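Local atomic coordinates of beta chain (Acipenser stellatus, PDB entry 6IYI), a protein that probably carries oxygen reversibly on a bound heme, as the beta subunit of a sturgeon hemoglobin tetramer built with alpha chains. Residues Q26-L31 and C109-V113. Coordinates in Å, arbitrary orientation, origin at the centre of the assembly. Residue numbers count along the deposited sequence, not the author numbering.
Sequences QALVRL and CLSIV
This is a buried helix-helix crossing within the globin fold, where helix 20-34, the B helix, meets helix 101-118, the G helix, one flank of it covered by the alpha chain. Both segments are regular alpha helix, with i+4 bonds such as Leu31 N to Ala27 O (3.0 Å) and Val113 N to Cys109 O (2.9 Å). Their local axes approach to 8.5 Å, with an angle of 129° between N-to-C directions, so the two segments cross obliquely, 51° from antiparallel. Ala27 and Leu110 mark the crossing, their CA atoms 5.1 Å apart. A methyl suits this point: Ala27 CB lies 4.2 Å from Leu110 CA, whereas the leucine's own CA-to-CB bond points away, its side chain packing on Leu68 and Ile134.

Small residues of the G helix fill the space beside the crossing. Cys109, whose CA-to-CB bond points toward the B helix, sets CB 3.6 Å from Ala27 O; its m rotamer (chi1 -73°) brings SG to 3.7 Å from Arg30 CB and 3.6 Å from Leu31 N. Val113, chi1 t, lays CG2 3.7 Å from Ala27 N and 3.8 Å from Gln26 C, reaching the B-helix backbone itself. Arg30 spends its aliphatic part here, CD being 3.7 Å from Val113 CG2, while Ile112 CG2 covers one guanidinium face. The side chain of Leu31 lies about 4 Å from the bound heme.

The two segments thus meet through van der Waals contact among small apolar groups, a sulfur, methylene carbons and backbone atoms of the B helix, so close fit rather than polar pairing joins them, and the polar end of Arg30 is satisfied by hydrogen bonds to the backbone and a polar side chain of the alpha chain.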
loop_
_atom_site.group_PDB
_atom_site.type_symbol
_atom_site.label_atom_id
_atom_site.label_comp_id
_atom_site.label_asym_id
_atom_site.label_seq_id
_atom_site.Cartn_x
_atom_site.Cartn_y
_atom_site.Cartn_z
ATOM N N GLN B 26 9.393 -18.652 -13.460
ATOM C CA GLN B 26 8.394 -17.746 -14.040
ATOM C C GLN B 26 7.899 -16.683 -13.047
ATOM O O GLN B 26 7.710 -15.547 -13.444
ATOM C CB GLN B 26 7.216 -18.476 -14.613
ATOM C CG GLN B 26 7.522 -19.240 -15.857
ATOM C CD GLN B 26 6.367 -20.174 -16.302
ATOM O OE1 GLN B 26 6.627 -21.328 -16.615
ATOM N NE2 GLN B 26 5.096 -19.667 -16.360
ATOM N N ALA B 27 7.728 -17.044 -11.769
ATOM C CA ALA B 27 7.271 -16.069 -10.791
ATOM C C ALA B 27 8.343 -15.013 -10.620
ATOM O O ALA B 27 8.008 -13.798 -10.617
ATOM C CB ALA B 27 6.962 -16.708 -9.452
ATOM N N LEU B 28 9.607 -15.457 -10.430
ATOM C CA LEU B 28 10.668 -14.489 -10.222
ATOM C C LEU B 28 10.900 -13.647 -11.456
ATOM O O LEU B 28 11.110 -12.434 -11.329
ATOM C CB LEU B 28 11.961 -15.145 -9.793
ATOM C CG LEU B 28 13.135 -14.202 -9.535
ATOM C CD1 LEU B 28 12.790 -13.155 -8.498
ATOM C CD2 LEU B 28 14.284 -15.022 -9.006
ATOM N N VAL B 29 10.842 -14.254 -12.652
ATOM C CA VAL B 29 10.925 -13.483 -13.874
ATOM C C VAL B 29 9.887 -12.352 -13.874
ATOM O O VAL B 29 10.182 -11.185 -14.193
ATOM C CB VAL B 29 10.732 -14.377 -15.102
ATOM C CG1 VAL B 29 10.488 -13.543 -16.357
ATOM C CG2 VAL B 29 11.979 -15.228 -15.315
ATOM N N ARG B 30 8.661 -12.689 -13.546
ATOM C CA ARG B 30 7.622 -11.670 -13.520
ATOM C C ARG B 30 7.904 -10.603 -12.504
ATOM O O ARG B 30 7.679 -9.436 -12.807
ATOM C CB ARG B 30 6.241 -12.249 -13.352
ATOM C CG ARG B 30 5.682 -12.808 -14.664
ATOM C CD ARG B 30 4.524 -13.743 -14.393
ATOM N NE ARG B 30 4.247 -14.560 -15.528
ATOM C CZ ARG B 30 3.608 -14.137 -16.619
ATOM N NH1 ARG B 30 3.130 -12.890 -16.744
ATOM N NH2 ARG B 30 3.455 -14.989 -17.629
ATOM N N LEU B 31 8.404 -10.962 -11.328
ATOM C CA LEU B 31 8.716 -9.951 -10.343
ATOM C C LEU B 31 9.737 -8.911 -10.887
ATOM O O LEU B 31 9.554 -7.700 -10.767
ATOM C CB LEU B 31 9.248 -10.630 -9.049
ATOM C CG LEU B 31 9.624 -9.593 -8.011
ATOM C CD1 LEU B 31 8.402 -8.932 -7.373
ATOM C CD2 LEU B 31 10.456 -10.222 -6.941
ATOM N N CYS B 109 2.699 -12.237 -8.327
ATOM C CA CYS B 109 3.311 -12.902 -9.438
ATOM C C CYS B 109 3.080 -14.413 -9.387
ATOM O O CYS B 109 2.763 -15.016 -10.384
ATOM C CB CYS B 109 4.798 -12.531 -9.544
ATOM S SG CYS B 109 5.040 -10.835 -10.142
ATOM N N LEU B 110 3.223 -14.981 -8.195
ATOM C CA LEU B 110 3.095 -16.385 -7.952
ATOM C C LEU B 110 1.667 -16.817 -8.263
ATOM O O LEU B 110 1.494 -17.762 -8.996
ATOM C CB LEU B 110 3.534 -16.775 -6.511
ATOM C CG LEU B 110 3.223 -18.215 -6.079
ATOM C CD1 LEU B 110 3.945 -19.195 -6.992
ATOM C CD2 LEU B 110 3.573 -18.498 -4.623
ATOM N N SER B 111 0.658 -16.139 -7.743
ATOM C CA SER B 111 -0.736 -16.475 -8.069
ATOM C C SER B 111 -1.010 -16.435 -9.564
ATOM O O SER B 111 -1.695 -17.308 -10.092
ATOM C CB SER B 111 -1.666 -15.559 -7.341
ATOM O OG SER B 111 -3.045 -15.968 -7.518
ATOM N N ILE B 112 -0.476 -15.395 -10.234
ATOM C CA ILE B 112 -0.621 -15.222 -11.715
ATOM C C ILE B 112 -0.022 -16.417 -12.473
ATOM O O ILE B 112 -0.627 -16.989 -13.449
ATOM C CB ILE B 112 0.002 -13.839 -12.167
ATOM C CG1 ILE B 112 -1.024 -12.718 -11.904
ATOM C CG2 ILE B 112 0.350 -13.791 -13.649
ATOM C CD1 ILE B 112 -0.432 -11.317 -11.827
ATOM N N VAL B 113 1.151 -16.808 -12.019
ATOM C CA VAL B 113 1.816 -17.962 -12.623
ATOM C C VAL B 113 1.013 -19.279 -12.426
ATOM O O VAL B 113 0.869 -20.083 -13.384
ATOM C CB VAL B 113 3.269 -18.107 -12.074
ATOM C CG1 VAL B 113 3.915 -19.451 -12.495
ATOM C CG2 VAL B 113 4.102 -16.999 -12.637
#